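Local coordinates for salicylic acid-binding protein 2 (Nicotiana tabacum, PDB 1XKL) that hydrolyses methyl salicylate to salicylic acid and methanol, releasing the active hormone signal that switches on systemic acquired resistance in plants, at residues 60-65 with 88-93; 64-69 with 96-101; 80-85 with 105-110; 200-205 with 223-228. All coordinates share one frame; numbering follows the deposited sequence.

How the contacts relate
Contacts 1 and 2 both set out from helix 55-67. Contact 1 closes a loop through strand 75-80 by bringing that helix against helix 83-93, and contact 2 carries the same helix end on to the start of strand 98-104. Contact 3 crosses both, since 80-85 falls inside the loops of contacts 1 and 2 and 105-110 lies beyond both; it joins the nucleophile turn at the head of helix 83-93 to the loop leaving strand 98-104. Contact 4 comes later in series, closing the short crossover from strand 202-207 through helix 215-225. It meets contact 2 through backbone bonds of A101 with K201 and V203, and contact 3 through Y204 OH and A106 O.

Contact 1: residues 60-65 with 88-93; sequences LPLMEL and GLAMEK
Selenomethionine M63 carries this contact on a side chain folded twice: CG lies anti to the carbonyl carbon, and bends at chi2 (-55°) and chi3 (-65°) swing SE and CE toward segment 88-93 of helix 83-93. SE comes to rest on the backbone-proximal part of the opposite helix, 4.0 Å from L89 CB, the two side chains crossing at roughly a right angle. The terminal methyl turns on to K93, where M63 CE sits 3.3 Å from K93 CG and almost as near K93 CB. This is tighter than usual van der Waals contact, so the aliphatic root of the lysine is pressed by the methyl. Beside it, L62 has CG anti to its backbone N and sends CD2 to A90 CB at 4.0 Å. No hydrogen bond links the segments; the small alanine faces the other helix where the CA atoms of M63 and A90 are nearest, and the short axes stay 9.8 Å apart, crossing at -33°. These two helices pack side by side: L62 rests on V8 of strand 6-10, and L89 on L55, Y56 and T59 of helix 55-67, while M91 is directed to I98, A101 and F103 of strand 98-104.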
# COMPACT_ATOMS: atom_id res chain seq x y z
N LEU A 60 -26.99 -6.44 19.59
CA LEU A 60 -27.95 -7.06 18.69
C LEU A 60 -27.85 -8.58 18.59
O LEU A 60 -28.84 -9.29 18.77
CB LEU A 60 -27.82 -6.42 17.30
CG LEU A 60 -29.02 -6.53 16.37
CD1 LEU A 60 -30.27 -6.00 17.08
CD2 LEU A 60 -28.76 -5.72 15.10
N PRO A 61 -26.65 -9.12 18.33
CA PRO A 61 -26.53 -10.58 18.22
C PRO A 61 -27.06 -11.33 19.45
O PRO A 61 -27.76 -12.33 19.32
CB PRO A 61 -25.03 -10.79 18.03
CG PRO A 61 -24.60 -9.53 17.32
CD PRO A 61 -25.35 -8.48 18.11
N LEU A 62 -26.75 -10.82 20.64
CA LEU A 62 -27.21 -11.45 21.87
C LEU A 62 -28.73 -11.37 21.96
O LEU A 62 -29.39 -12.33 22.34
CB LEU A 62 -26.57 -10.78 23.09
CG LEU A 62 -27.01 -11.30 24.46
CD1 LEU A 62 -26.77 -12.81 24.53
CD2 LEU A 62 -26.23 -10.58 25.55
N MSE A 63 -29.29 -10.22 21.60
CA MSE A 63 -30.74 -10.06 21.67
C MSE A 63 -31.40 -11.06 20.72
O MSE A 63 -32.41 -11.67 21.06
CB MSE A 63 -31.14 -8.63 21.31
CG MSE A 63 -30.47 -7.56 22.17
SE MSE A 63 -30.74 -7.83 24.07
CE MSE A 63 -32.65 -7.56 24.13
N GLU A 64 -30.83 -11.22 19.53
CA GLU A 64 -31.39 -12.15 18.54
C GLU A 64 -31.38 -13.58 19.05
O GLU A 64 -32.31 -14.35 18.80
CB GLU A 64 -30.60 -12.04 17.23
CG GLU A 64 -30.76 -10.69 16.54
CD GLU A 64 -29.78 -10.48 15.40
OE1 GLU A 64 -29.97 -9.51 14.64
OE2 GLU A 64 -28.82 -11.27 15.28
N LEU A 65 -30.32 -13.94 19.76
CA LEU A 65 -30.19 -15.28 20.32
C LEU A 65 -31.24 -15.50 21.41
O LEU A 65 -31.89 -16.54 21.47
CB LEU A 65 -28.79 -15.47 20.90
CG LEU A 65 -28.52 -16.70 21.76
CD1 LEU A 65 -28.84 -17.97 20.99
CD2 LEU A 65 -27.06 -16.69 22.19
N GLY A 88 -26.65 -6.96 30.61
CA GLY A 88 -27.71 -6.15 31.18
C GLY A 88 -28.92 -5.97 30.29
O GLY A 88 -30.05 -5.98 30.77
N LEU A 89 -28.69 -5.80 28.99
CA LEU A 89 -29.80 -5.62 28.07
C LEU A 89 -30.59 -6.92 27.95
O LEU A 89 -31.81 -6.89 27.83
CB LEU A 89 -29.31 -5.19 26.69
CG LEU A 89 -28.97 -3.72 26.45
CD1 LEU A 89 -27.74 -3.33 27.26
CD2 LEU A 89 -28.73 -3.49 24.97
N ALA A 90 -29.90 -8.05 28.00
CA ALA A 90 -30.58 -9.34 27.89
C ALA A 90 -31.42 -9.60 29.14
O ALA A 90 -32.54 -10.09 29.04
CB ALA A 90 -29.56 -10.46 27.69
N MSE A 91 -30.86 -9.27 30.30
CA MSE A 91 -31.54 -9.44 31.58
C MSE A 91 -32.74 -8.50 31.65
O MSE A 91 -33.76 -8.82 32.25
CB MSE A 91 -30.58 -9.12 32.73
CG MSE A 91 -29.37 -10.04 32.79
SE MSE A 91 -27.78 -9.28 33.59
CE MSE A 91 -28.32 -9.24 35.46
N GLU A 92 -32.62 -7.33 31.02
CA GLU A 92 -33.71 -6.36 31.05
C GLU A 92 -34.87 -6.82 30.17
O GLU A 92 -36.03 -6.70 30.55
CB GLU A 92 -33.23 -4.99 30.58
CG GLU A 92 -34.28 -3.88 30.63
CD GLU A 92 -34.78 -3.60 32.04
OE1 GLU A 92 -34.00 -3.79 33.00
OE2 GLU A 92 -35.94 -3.16 32.20
N LYS A 93 -34.55 -7.38 29.01
CA LYS A 93 -35.56 -7.83 28.06
C LYS A 93 -36.10 -9.24 28.26
O LYS A 93 -37.27 -9.51 27.97
CB LYS A 93 -35.01 -7.71 26.63
CG LYS A 93 -35.00 -6.31 26.07
CD LYS A 93 -36.40 -5.88 25.66
CE LYS A 93 -36.39 -4.47 25.09
NZ LYS A 93 -35.59 -4.37 23.83

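Contact 2: residues 64-69 with 96-101; sequences ELMESL and QKIYAA
The ammonium group of K97 reaches across to the end of helix 55-67 and gives a hydrogen bond to the carbonyl oxygen of M66, with K97 NZ 2.8 Å from M66 O. A second, weak bond runs from K97 NZ to L69 O at 3.5 Å. In the alpha/beta hydrolase fold this joins the C-terminal end of one helix to the run-in of a central strand, 98-104. Because M66 O already accepts the backbone N of L69, two donors grip it; K97 NZ approaches from above the carbonyl plane, 27° out of it, at a C=O...N angle of 150°. A positive charge placed at a helix C-terminus should interact favourably with the helix dipole. The lysine gets there with CG anti to its carbonyl carbon and a largely extended chain that bends at chi3 (-73°), and the methylene stem passes L69, with K97 CD 4.1 Å from L69 CB.

Next to this polar link lies an apolar one. Selenomethionine M66 bends at chi2 and chi3, so its end is carried across to I98, crossing that side chain at about a right angle. M66 also lies on A90 of helix 83-93, and I98 on L77 of strand 75-80, so the M66-I98 contact links helix 55-67 to the sheet, beside helix 83-93. I98 sends its CG1 branch anti to its carbonyl carbon, and M66 CE stands against that branch, 3.7 Å from I98 CG1 and 3.8 Å from I98 CD1.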
# COMPACT_ATOMS: atom_id res chain seq x y z
N GLU A 64 -30.83 -11.22 19.53
CA GLU A 64 -31.39 -12.15 18.54
C GLU A 64 -31.38 -13.58 19.05
O GLU A 64 -32.31 -14.35 18.80
CB GLU A 64 -30.60 -12.04 17.23
CG GLU A 64 -30.76 -10.69 16.54
CD GLU A 64 -29.78 -10.48 15.40
OE1 GLU A 64 -29.97 -9.51 14.64
OE2 GLU A 64 -28.82 -11.27 15.28
N LEU A 65 -30.32 -13.94 19.76
CA LEU A 65 -30.19 -15.28 20.32
C LEU A 65 -31.24 -15.50 21.41
O LEU A 65 -31.89 -16.54 21.47
CB LEU A 65 -28.79 -15.47 20.90
CG LEU A 65 -28.52 -16.70 21.76
CD1 LEU A 65 -28.84 -17.97 20.99
CD2 LEU A 65 -27.06 -16.69 22.19
N MSE A 66 -31.39 -14.51 22.29
CA MSE A 66 -32.36 -14.62 23.37
C MSE A 66 -33.77 -14.74 22.84
O MSE A 66 -34.60 -15.43 23.44
CB MSE A 66 -32.25 -13.40 24.30
CG MSE A 66 -30.91 -13.27 25.01
SE MSE A 66 -30.54 -14.78 26.19
CE MSE A 66 -31.86 -14.40 27.55
N GLU A 67 -34.04 -14.07 21.73
CA GLU A 67 -35.36 -14.09 21.10
C GLU A 67 -35.73 -15.47 20.56
O GLU A 67 -36.91 -15.80 20.45
CB GLU A 67 -35.43 -13.08 19.95
CG GLU A 67 -36.17 -11.80 20.30
CD GLU A 67 -36.36 -10.88 19.11
OE1 GLU A 67 -35.36 -10.57 18.42
OE2 GLU A 67 -37.51 -10.44 18.88
N SER A 68 -34.72 -16.27 20.23
CA SER A 68 -34.96 -17.59 19.69
C SER A 68 -35.08 -18.66 20.77
O SER A 68 -35.27 -19.84 20.46
CB SER A 68 -33.87 -17.96 18.70
OG SER A 68 -33.97 -17.15 17.54
N LEU A 69 -34.94 -18.26 22.03
CA LEU A 69 -35.07 -19.20 23.13
C LEU A 69 -36.53 -19.53 23.33
O LEU A 69 -37.40 -18.65 23.26
CB LEU A 69 -34.49 -18.62 24.42
CG LEU A 69 -32.98 -18.39 24.42
CD1 LEU A 69 -32.57 -17.77 25.74
CD2 LEU A 69 -32.27 -19.72 24.20
N GLN A 96 -36.88 -13.61 32.66
CA GLN A 96 -37.37 -14.93 33.03
C GLN A 96 -36.75 -16.10 32.28
O GLN A 96 -37.10 -17.26 32.53
CB GLN A 96 -38.90 -14.97 32.88
CG GLN A 96 -39.43 -15.05 31.46
CD GLN A 96 -39.28 -13.75 30.67
OE1 GLN A 96 -38.19 -13.19 30.55
NE2 GLN A 96 -40.39 -13.26 30.12
N LYS A 97 -35.84 -15.82 31.36
CA LYS A 97 -35.20 -16.89 30.61
C LYS A 97 -33.74 -17.05 31.03
O LYS A 97 -32.94 -17.65 30.32
CB LYS A 97 -35.31 -16.61 29.10
CG LYS A 97 -36.77 -16.69 28.64
CD LYS A 97 -36.93 -16.83 27.14
CE LYS A 97 -36.61 -15.54 26.40
NZ LYS A 97 -36.95 -15.65 24.94
N ILE A 98 -33.42 -16.54 32.21
CA ILE A 98 -32.06 -16.61 32.71
C ILE A 98 -31.97 -17.14 34.15
O ILE A 98 -32.50 -16.53 35.07
CB ILE A 98 -31.43 -15.21 32.66
CG1 ILE A 98 -31.58 -14.65 31.24
CG2 ILE A 98 -29.98 -15.27 33.08
CD1 ILE A 98 -31.32 -13.17 31.13
N TYR A 99 -31.29 -18.27 34.33
CA TYR A 99 -31.14 -18.84 35.66
C TYR A 99 -30.30 -17.90 36.52
O TYR A 99 -30.59 -17.67 37.70
CB TYR A 99 -30.44 -20.21 35.60
CG TYR A 99 -31.26 -21.31 34.96
CD1 TYR A 99 -30.85 -21.92 33.78
CD2 TYR A 99 -32.44 -21.76 35.56
CE1 TYR A 99 -31.59 -22.96 33.20
CE2 TYR A 99 -33.19 -22.79 35.00
CZ TYR A 99 -32.76 -23.39 33.82
OH TYR A 99 -33.51 -24.40 33.27
N ALA A 100 -29.26 -17.35 35.92
CA ALA A 100 -28.38 -16.44 36.62
C ALA A 100 -27.47 -15.76 35.63
O ALA A 100 -27.24 -16.27 34.53
CB ALA A 100 -27.55 -17.21 37.64
N ALA A 101 -26.95 -14.60 36.03
CA ALA A 101 -26.05 -13.83 35.20
C ALA A 101 -24.70 -13.82 35.89
O ALA A 101 -24.59 -13.44 37.05
CB ALA A 101 -26.58 -12.41 35.03

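Contact 3: residues 80-85 with 105-110; sequences HSLGGM and AAFMPD. With STH (2-amino-4H-1,3-benzoxathiin-4-ol), chain E.
Around F107 and P109 the side chain of selenomethionine M85 forms the apolar centre. Bent at chi2 and chi3, it slides past P109 in the opposite direction, with M85 SE only 3.3 Å from P109 CG, while M85 CG lies 4.0 Å from F107 CB. F107 sets its ring edge against L82, CD1 being 3.9 Å from L82 CA, and the F107 ring also meets that of Y122 of helix 117-124 edge-to-face. G84 has no side chain, which lets the F107 carbonyl come in close: F107 O is 3.3 Å from G84 CA in a CA-H...O contact.

Toward the nucleophile the contact becomes polar. S81 stands at the apex of a type II' turn from H80 to G83, with a positive phi of 52°, the strained nucleophile elbow of alpha/beta hydrolases. Its carbonyl oxygen takes two donors: the backbone N of G84, and F107 N at 3.0 Å from S81 O, the latter from above the carbonyl plane. S81 CB packs over the centre of the H80 ring, whose NE2 bonds to H238 O.

S81 OG, anti to its backbone N, is covalently joined to STH C7 (1.4 Å) and hydrogen-bonded to NE2 of H238, the base of the charge relay with D210. STH O8 lies in the plane of the F107 ring, near its edge, and 3.2 Å from L82 CB. Such an adduct is consistent with S81 attacking an electrophilic carbon, as it does in forming the acyl-ester intermediate, with L82 and F107 forming part of the pocket around it.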
# COMPACT_ATOMS: atom_id res chain seq x y z
N HIS A 80 -18.03 -11.31 30.06
CA HIS A 80 -16.66 -10.98 30.40
C HIS A 80 -16.34 -9.53 30.04
O HIS A 80 -16.74 -9.05 28.98
CB HIS A 80 -15.72 -11.93 29.65
CG HIS A 80 -14.27 -11.55 29.75
ND1 HIS A 80 -13.55 -11.10 28.67
CD2 HIS A 80 -13.42 -11.56 30.80
CE1 HIS A 80 -12.31 -10.84 29.06
NE2 HIS A 80 -12.21 -11.11 30.35
N SER A 81 -15.63 -8.85 30.94
CA SER A 81 -15.26 -7.57 30.74
C SER A 81 -16.46 -6.67 30.36
O SER A 81 -17.44 -6.63 31.10
CB SER A 81 -14.17 -7.56 29.68
OG SER A 81 -13.16 -6.61 29.48
N LEU A 82 -16.40 -5.98 29.22
CA LEU A 82 -17.48 -5.10 28.76
C LEU A 82 -18.73 -5.91 28.48
O LEU A 82 -19.82 -5.36 28.34
CB LEU A 82 -17.06 -4.36 27.47
CG LEU A 82 -18.09 -3.42 26.82
CD1 LEU A 82 -18.45 -2.33 27.83
CD2 LEU A 82 -17.55 -2.79 25.53
N GLY A 83 -18.58 -7.23 28.41
CA GLY A 83 -19.70 -8.11 28.14
C GLY A 83 -20.77 -8.03 29.20
O GLY A 83 -21.94 -8.34 28.94
N GLY A 84 -20.37 -7.63 30.40
CA GLY A 84 -21.32 -7.48 31.48
C GLY A 84 -22.36 -6.43 31.16
O GLY A 84 -23.51 -6.52 31.62
N MSE A 85 -21.99 -5.43 30.36
CA MSE A 85 -22.95 -4.40 29.98
C MSE A 85 -23.94 -5.00 28.98
O MSE A 85 -25.13 -4.68 29.01
CB MSE A 85 -22.24 -3.19 29.35
CG MSE A 85 -21.28 -2.45 30.28
SE MSE A 85 -22.13 -1.73 31.88
CE MSE A 85 -23.39 -0.53 31.03
N ALA A 105 -14.93 -10.72 35.83
CA ALA A 105 -14.08 -9.54 35.77
C ALA A 105 -14.70 -8.58 34.75
O ALA A 105 -14.03 -8.05 33.88
CB ALA A 105 -12.68 -9.92 35.34
N ALA A 106 -16.00 -8.37 34.90
CA ALA A 106 -16.78 -7.53 34.02
C ALA A 106 -17.24 -6.22 34.63
O ALA A 106 -16.95 -5.90 35.80
CB ALA A 106 -18.01 -8.31 33.56
N PHE A 107 -17.95 -5.45 33.81
CA PHE A 107 -18.54 -4.20 34.25
C PHE A 107 -19.96 -4.62 34.53
O PHE A 107 -20.66 -5.10 33.64
CB PHE A 107 -18.51 -3.15 33.14
CG PHE A 107 -17.15 -2.54 32.91
CD1 PHE A 107 -16.56 -2.60 31.66
CD2 PHE A 107 -16.48 -1.90 33.95
CE1 PHE A 107 -15.31 -2.03 31.43
CE2 PHE A 107 -15.23 -1.33 33.74
CZ PHE A 107 -14.64 -1.39 32.48
N MSE A 108 -20.39 -4.45 35.78
CA MSE A 108 -21.73 -4.82 36.19
C MSE A 108 -22.52 -3.57 36.52
O MSE A 108 -22.23 -2.89 37.51
CB MSE A 108 -21.65 -5.75 37.40
CG MSE A 108 -22.98 -6.30 37.88
SE MSE A 108 -22.71 -7.45 39.38
CE MSE A 108 -21.98 -6.13 40.60
N PRO A 109 -23.54 -3.24 35.71
CA PRO A 109 -24.39 -2.06 35.90
C PRO A 109 -25.42 -2.23 37.01
O PRO A 109 -25.49 -3.28 37.65
CB PRO A 109 -25.10 -1.91 34.55
CG PRO A 109 -24.58 -3.04 33.68
CD PRO A 109 -24.06 -4.07 34.62
N ASP A 110 -26.21 -1.18 37.23
CA ASP A 110 -27.29 -1.20 38.19
C ASP A 110 -28.47 -0.48 37.56
O ASP A 110 -28.42 -0.11 36.38
CB ASP A 110 -26.89 -0.57 39.55
CG ASP A 110 -26.62 0.94 39.49
OD1 ASP A 110 -26.12 1.45 40.51
OD2 ASP A 110 -26.91 1.61 38.49
C8 STH E . -13.46 -3.60 28.28
O8 STH E . -14.44 -2.69 28.07
C1 STH E . -12.23 -3.27 29.06
C2 STH E . -11.18 -4.30 29.25
C3 STH E . -10.00 -3.98 29.99
C4 STH E . -9.83 -2.67 30.52
C5 STH E . -10.83 -1.66 30.34
C6 STH E . -12.00 -1.95 29.61
C7 STH E . -12.62 -6.03 28.31
O2 STH E . -11.33 -5.62 28.73
N7 STH E . -12.44 -7.03 27.35
S7 STH E . -13.62 -4.90 27.76

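Contact 4: residues 200-205 with 223-228; sequences VKRVYI and DNIGVT
The crossover of strand 202-207, helix 215-225 and strand 229-233 is a beta-alpha-beta unit, and this contact pins the turn that leaves its helix to the strand that opens it. R202 is the anchor. With CG anti to the carbonyl carbon and a bend at chi3 (-72°), its side chain presents the guanidinium side-on to one oxygen: R202 NE lies 3.2 Å and R202 NH2 2.9 Å from G226 O. That oxygen lies at the guanidinium edge, close to its plane; NE arrives in the carbonyl plane, whereas NH2 stands above it. G226 leaves helical angles with a positive phi of 86°, turning its carbonyl to this double grip just past the helix end. The main chain of R202 holds T228 as well, through T228 N to R202 O at 2.7 Å, lying in the carbonyl plane, and R202 N to T228 OG1 at 3.2 Å. T228 thus answers both the N-H and the C=O of R202. V227 CG1 rests on Y204 CB at 3.9 Å. Backbone bonds then continue the sheet, Y204 to E229 and I231 of strand 229-233, and K201 and V203 to A101 of strand 98-104. M108 packs on I225 and V227, and Y204 lies against Q218, Q221 and I222 of helix 215-225.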
# COMPACT_ATOMS: atom_id res chain seq x y z
N VAL A 200 -32.94 -10.55 38.15
CA VAL A 200 -32.06 -11.67 37.80
C VAL A 200 -30.89 -11.82 38.78
O VAL A 200 -30.24 -10.84 39.13
CB VAL A 200 -31.48 -11.49 36.37
CG1 VAL A 200 -30.60 -12.69 36.01
CG2 VAL A 200 -32.60 -11.35 35.36
N LYS A 201 -30.62 -13.05 39.23
CA LYS A 201 -29.52 -13.27 40.17
C LYS A 201 -28.19 -12.98 39.51
O LYS A 201 -27.94 -13.38 38.37
CB LYS A 201 -29.53 -14.71 40.69
CG LYS A 201 -30.83 -15.09 41.38
CD LYS A 201 -30.63 -16.24 42.34
CE LYS A 201 -31.97 -16.70 42.88
NZ LYS A 201 -32.76 -15.57 43.43
N ARG A 202 -27.33 -12.27 40.24
CA ARG A 202 -26.01 -11.90 39.74
C ARG A 202 -24.88 -12.55 40.52
O ARG A 202 -24.85 -12.51 41.75
CB ARG A 202 -25.81 -10.38 39.82
CG ARG A 202 -26.89 -9.54 39.15
CD ARG A 202 -26.44 -8.08 39.01
NE ARG A 202 -26.39 -7.33 40.27
CZ ARG A 202 -27.41 -6.66 40.79
NH1 ARG A 202 -28.58 -6.63 40.17
NH2 ARG A 202 -27.26 -5.99 41.92
N VAL A 203 -23.93 -13.12 39.78
CA VAL A 203 -22.77 -13.76 40.37
C VAL A 203 -21.54 -13.06 39.80
O VAL A 203 -21.41 -12.91 38.58
CB VAL A 203 -22.72 -15.27 40.00
CG1 VAL A 203 -21.51 -15.93 40.64
CG2 VAL A 203 -24.00 -15.95 40.46
N TYR A 204 -20.64 -12.61 40.67
CA TYR A 204 -19.45 -11.94 40.20
C TYR A 204 -18.21 -12.78 40.47
O TYR A 204 -17.94 -13.16 41.62
CB TYR A 204 -19.30 -10.56 40.85
CG TYR A 204 -18.37 -9.64 40.09
CD1 TYR A 204 -17.00 -9.88 40.05
CD2 TYR A 204 -18.87 -8.56 39.35
CE1 TYR A 204 -16.15 -9.07 39.30
CE2 TYR A 204 -18.03 -7.74 38.60
CZ TYR A 204 -16.67 -8.00 38.58
OH TYR A 204 -15.82 -7.21 37.86
N ILE A 205 -17.47 -13.11 39.41
CA ILE A 205 -16.25 -13.89 39.56
C ILE A 205 -15.09 -12.92 39.47
O ILE A 205 -14.86 -12.30 38.43
CB ILE A 205 -16.10 -15.00 38.46
CG1 ILE A 205 -17.29 -15.96 38.50
CG2 ILE A 205 -14.82 -15.79 38.69
CD1 ILE A 205 -17.19 -17.14 37.53
N ASP A 223 -19.31 -4.45 46.19
CA ASP A 223 -19.68 -3.71 47.39
C ASP A 223 -20.72 -2.60 47.17
O ASP A 223 -21.61 -2.42 48.00
CB ASP A 223 -18.42 -3.10 48.03
CG ASP A 223 -17.51 -4.15 48.64
OD1 ASP A 223 -16.41 -3.79 49.11
OD2 ASP A 223 -17.89 -5.34 48.64
N ASN A 224 -20.59 -1.88 46.06
CA ASN A 224 -21.49 -0.77 45.73
C ASN A 224 -22.73 -1.17 44.95
O ASN A 224 -23.83 -0.67 45.22
CB ASN A 224 -20.74 0.29 44.94
CG ASN A 224 -19.83 1.13 45.80
OD1 ASN A 224 -18.90 0.64 46.43
ND2 ASN A 224 -20.10 2.44 45.83
N ILE A 225 -22.55 -2.03 43.96
CA ILE A 225 -23.67 -2.47 43.13
C ILE A 225 -24.38 -3.68 43.71
O ILE A 225 -25.59 -3.83 43.54
CB ILE A 225 -23.18 -2.79 41.71
CG1 ILE A 225 -22.48 -1.56 41.13
CG2 ILE A 225 -24.36 -3.20 40.84
CD1 ILE A 225 -21.52 -1.87 40.02
N GLY A 226 -23.64 -4.55 44.40
CA GLY A 226 -24.25 -5.73 45.01
C GLY A 226 -24.40 -6.95 44.12
O GLY A 226 -24.63 -6.83 42.92
N VAL A 227 -24.27 -8.13 44.71
CA VAL A 227 -24.38 -9.38 43.96
C VAL A 227 -25.00 -10.48 44.82
O VAL A 227 -24.98 -10.41 46.04
CB VAL A 227 -23.01 -9.89 43.51
CG1 VAL A 227 -22.36 -8.89 42.56
CG2 VAL A 227 -22.13 -10.13 44.73
N THR A 228 -25.56 -11.49 44.17
CA THR A 228 -26.16 -12.58 44.90
C THR A 228 -25.05 -13.41 45.52
O THR A 228 -25.17 -13.91 46.63
CB THR A 228 -27.00 -13.48 43.98
OG1 THR A 228 -28.01 -12.69 43.33
CG2 THR A 228 -27.67 -14.58 44.79